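Local coordinates for protein ATP synthase subunit s, mitochondrial (Bos taurus, PDB 3E4G) that regulates the mitochondrial membrane ATP synthase, being necessary for its proton conduction and promoting energy-driven ATP synthesis by blocking a proton leak, at residues D14-R17 with I18-V21; P57-K60 with Y61-Q64. The protein carries 1 engineered substitution. All coordinates share one frame; numbering follows the deposited sequence.

Overall arrangement
Both contacts are local, and both lie at the surface on the same side of the chain's centre, with their own centres about 14 Å apart. Interaction 1 forms the short helix 15-21 of the N-terminal domain. Interaction 2 is the turn in the first leucine-rich repeat that leads into strand 63-69. They meet through Leu58, whose CD1 packs 3.6 Å from Asp20 O and 4.0 Å from Val21 CA, so the end of the helix rests on the turn. Helix 23-33 lies against both: Ile18 touches it from interaction 1, and Lys62 and Ile63 from interaction 2. The magnesium ion, at Gly35 and Thr69, is away from either contact.

Interaction 1 (D14-R17 with I18-V21); sequences DHDR and IRDV
Asp14 O is held by two backbone amides: Ile18 N, at 3.2 Å and in the carbonyl plane with an N-H...O angle of 163°, and, more weakly, Arg17 N. The carboxylate of the same aspartate caps the helix start. Its OD2 takes Arg17 N at 3.2 Å, approached from above the carboxylate plane, and also a weak bond from Asp16 N. One turn on, the guanidinium of Arg19 reaches two acids. Asp16 lies alongside it and offers OD1 to NH1 at 2.8 Å, a salt bridge whose hydrogen bond is weak because it is bent, with carboxylate and guanidinium planes 41° apart. Arg19 NH2 meets Asp20 OD1 at 3.1 Å on the syn side, tilted out of the carboxylate plane, and the turn of the arginine chain at chi3 (62°) folds its end back to make both bonds. The other oxygen, Asp20 OD2, accepts from a water, which in turn accepts from Arg17 NH1 at 2.9 Å, in the guanidinium plane. Val21 CG1 sits 3.6 Å above the centre of that guanidinium, over one face, while Arg17 NH2 pairs with Glu29. Ile18 turns to Pro23 and Ala26, so apolar packing joins this turn to helix 23-33. The Asp14 N-cap and the salt-bridge network of Asp16, Arg19 and Asp20 thus follow one another along helix 15-21 of the N-terminal domain.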
# COMPACT_ATOMS: atom_id res chain seq x y z
N ASP A 14 -15.79 4.33 4.69
CA ASP A 14 -16.87 4.99 5.48
C ASP A 14 -16.34 6.34 6.00
O ASP A 14 -15.48 6.39 6.89
CB ASP A 14 -17.31 4.09 6.57
CG ASP A 14 -18.53 4.62 7.31
OD1 ASP A 14 -19.43 3.82 7.74
OD2 ASP A 14 -18.67 5.83 7.43
N HIS A 15 -16.74 7.40 5.32
CA HIS A 15 -16.20 8.73 5.64
C HIS A 15 -16.62 9.20 7.01
O HIS A 15 -15.96 10.03 7.62
CB HIS A 15 -16.53 9.74 4.54
CG HIS A 15 -15.78 9.51 3.25
ND1 HIS A 15 -14.44 9.82 3.07
CD2 HIS A 15 -16.14 8.81 2.14
CE1 HIS A 15 -14.05 9.43 1.87
NE2 HIS A 15 -15.07 8.84 1.27
N ASP A 16 -17.76 8.70 7.50
CA ASP A 16 -18.18 9.00 8.87
C ASP A 16 -17.17 8.44 9.83
O ASP A 16 -16.83 9.07 10.87
CB ASP A 16 -19.57 8.47 9.15
CG ASP A 16 -20.67 9.18 8.39
OD1 ASP A 16 -20.48 10.35 8.01
OD2 ASP A 16 -21.66 8.47 8.16
N ARG A 17 -16.66 7.25 9.54
CA ARG A 17 -15.74 6.66 10.39
C ARG A 17 -14.40 7.46 10.43
O ARG A 17 -13.78 7.71 11.51
CB ARG A 17 -15.44 5.19 10.00
CG ARG A 17 -14.54 4.46 10.94
CD ARG A 17 -15.17 4.33 12.33
NE ARG A 17 -14.38 3.47 13.19
CZ ARG A 17 -14.61 3.37 14.50
NH1 ARG A 17 -15.66 4.03 15.06
NH2 ARG A 17 -13.86 2.66 15.26
N ILE A 18 -13.94 7.88 9.27
CA ILE A 18 -12.75 8.76 9.18
C ILE A 18 -12.95 10.02 10.02
O ILE A 18 -12.05 10.45 10.77
CB ILE A 18 -12.37 9.11 7.73
CG1 ILE A 18 -11.94 7.85 6.97
CG2 ILE A 18 -11.33 10.17 7.67
CD1 ILE A 18 -11.76 8.01 5.52
N ARG A 19 -14.16 10.60 9.96
CA ARG A 19 -14.46 11.82 10.74
C ARG A 19 -14.33 11.52 12.20
O ARG A 19 -13.89 12.35 13.01
CB ARG A 19 -15.80 12.35 10.36
CG ARG A 19 -16.14 13.67 10.99
CD ARG A 19 -17.68 13.95 10.87
NE ARG A 19 -18.41 12.88 11.61
CZ ARG A 19 -19.39 12.13 11.12
NH1 ARG A 19 -19.78 12.30 9.86
NH2 ARG A 19 -19.98 11.19 11.86
N ASP A 20 -14.86 10.38 12.63
CA ASP A 20 -15.01 10.03 14.06
C ASP A 20 -13.68 9.64 14.71
O ASP A 20 -13.45 10.04 15.84
CB ASP A 20 -16.08 8.92 14.32
CG ASP A 20 -17.50 9.39 14.04
OD1 ASP A 20 -17.75 10.62 13.91
OD2 ASP A 20 -18.35 8.44 13.93
N VAL A 21 -12.87 8.85 14.03
CA VAL A 21 -11.68 8.28 14.64
C VAL A 21 -10.37 8.68 13.97
O VAL A 21 -9.31 8.38 14.48
CB VAL A 21 -11.76 6.73 14.77
CG1 VAL A 21 -12.94 6.37 15.70
CG2 VAL A 21 -11.77 6.03 13.41
O HOH W 1 -17.73 5.76 13.92

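Interaction 2 (P57-K60 with Y61-Q64); sequences PLDK and YKIQ
The ring of Tyr61 carries Lys60 CD over one face, 4.1 Å above the plane and displaced toward the rim, a CH-pi contact in which the methylene stands 19° off the ring normal. Lys60 keeps its chain extended through CD, which carries this carbon out as far as the phenol end of the ring, near CZ. The ring also meets that of Tyr40, with planes at about 30°, and the side chain touches Gln43 and Pro54. Just before Tyr61 the chain makes a type II beta turn, Pro57 to Lys60, closed by Lys60 N donating to Pro57 O; Asp59, third in the turn, has the positive phi that this position adopts. The turn lies in the loop of the first leucine-rich repeat, shortly before strand 63-69.

Lys62 reaches back to Asp59 of the turn. Its chain bends at chi2 (-57°) and then runs straight, crossing the Asp59 side chain at about a right angle and bringing NZ to two kinds of oxygen. NZ donates to Asp59 O at 2.7 Å, in the carbonyl plane, and forms a salt bridge to Asp59 OD2 at 3.0 Å, with OD1 almost as near. One ammonium thus serves both the backbone and the side chain of a single residue. A methionine in its place would probably leave the Asp59 carboxylate without its charge mate and Asp59 O without this donor, freeing the acid to turn. The Lys62 backbone pairs with His41, while its side chain also touches Asp24. On the turn itself a water donates to Pro57 O at 3.1 Å and accepts from Tyr61 N, also at 3.1 Å.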
# COMPACT_ATOMS: atom_id res chain seq x y z
N PRO A 57 -5.93 7.13 22.96
CA PRO A 57 -6.32 8.47 22.64
C PRO A 57 -6.56 8.68 21.20
O PRO A 57 -5.88 8.15 20.29
CB PRO A 57 -5.16 9.37 23.11
CG PRO A 57 -4.31 8.50 23.85
CD PRO A 57 -4.92 7.13 24.03
N LEU A 58 -7.54 9.57 20.98
CA LEU A 58 -8.00 9.90 19.65
C LEU A 58 -6.88 10.35 18.73
O LEU A 58 -6.15 11.31 19.00
CB LEU A 58 -8.95 11.08 19.77
CG LEU A 58 -9.59 11.56 18.46
CD1 LEU A 58 -10.41 10.42 17.78
CD2 LEU A 58 -10.44 12.80 18.63
N ASP A 59 -6.74 9.60 17.64
CA ASP A 59 -5.85 9.93 16.52
C ASP A 59 -4.38 10.02 16.93
O ASP A 59 -3.59 10.58 16.19
CB ASP A 59 -6.26 11.23 15.89
CG ASP A 59 -5.72 11.45 14.49
OD1 ASP A 59 -5.56 10.50 13.76
OD2 ASP A 59 -5.44 12.63 14.13
N LYS A 60 -4.01 9.32 17.99
CA LYS A 60 -2.62 9.36 18.46
C LYS A 60 -1.64 8.52 17.57
O LYS A 60 -0.57 8.91 17.18
CB LYS A 60 -2.49 8.81 19.89
CG LYS A 60 -1.08 8.54 20.37
CD LYS A 60 -0.92 8.02 21.77
CE LYS A 60 0.53 8.11 22.26
NZ LYS A 60 0.80 9.56 22.56
N TYR A 61 -2.05 7.31 17.26
CA TYR A 61 -1.24 6.30 16.55
C TYR A 61 -1.25 6.59 15.06
O TYR A 61 -2.32 6.77 14.45
CB TYR A 61 -1.74 4.91 16.87
CG TYR A 61 -1.50 4.54 18.30
CD1 TYR A 61 -0.21 4.40 18.75
CD2 TYR A 61 -2.56 4.45 19.22
CE1 TYR A 61 0.00 4.16 20.15
CE2 TYR A 61 -2.39 4.20 20.60
CZ TYR A 61 -1.16 4.03 20.96
OH TYR A 61 -0.89 3.81 22.37
N LYS A 62 -0.06 6.64 14.51
CA LYS A 62 0.13 7.00 13.08
C LYS A 62 0.79 5.84 12.38
O LYS A 62 1.85 5.34 12.80
CB LYS A 62 1.02 8.22 12.94
CG LYS A 62 0.54 9.46 13.74
CD LYS A 62 -0.87 9.91 13.38
CE LYS A 62 -1.21 11.19 14.16
NZ LYS A 62 -2.63 11.62 13.87
N ILE A 63 0.20 5.38 11.28
CA ILE A 63 0.79 4.28 10.52
C ILE A 63 2.15 4.67 9.96
O ILE A 63 2.25 5.68 9.23
CB ILE A 63 -0.17 3.82 9.39
CG1 ILE A 63 -1.49 3.32 9.98
CG2 ILE A 63 0.51 2.78 8.51
CD1 ILE A 63 -2.59 3.09 8.90
N GLN A 64 3.15 3.85 10.23
CA GLN A 64 4.46 3.96 9.61
C GLN A 64 4.65 2.95 8.50
O GLN A 64 5.28 3.23 7.47
CB GLN A 64 5.60 3.79 10.68
CG GLN A 64 6.97 3.96 10.06
CD GLN A 64 8.06 4.12 11.16
OE1 GLN A 64 7.92 3.55 12.24
NE2 GLN A 64 9.11 4.87 10.85
O HOH W 2 -4.91 6.41 17.93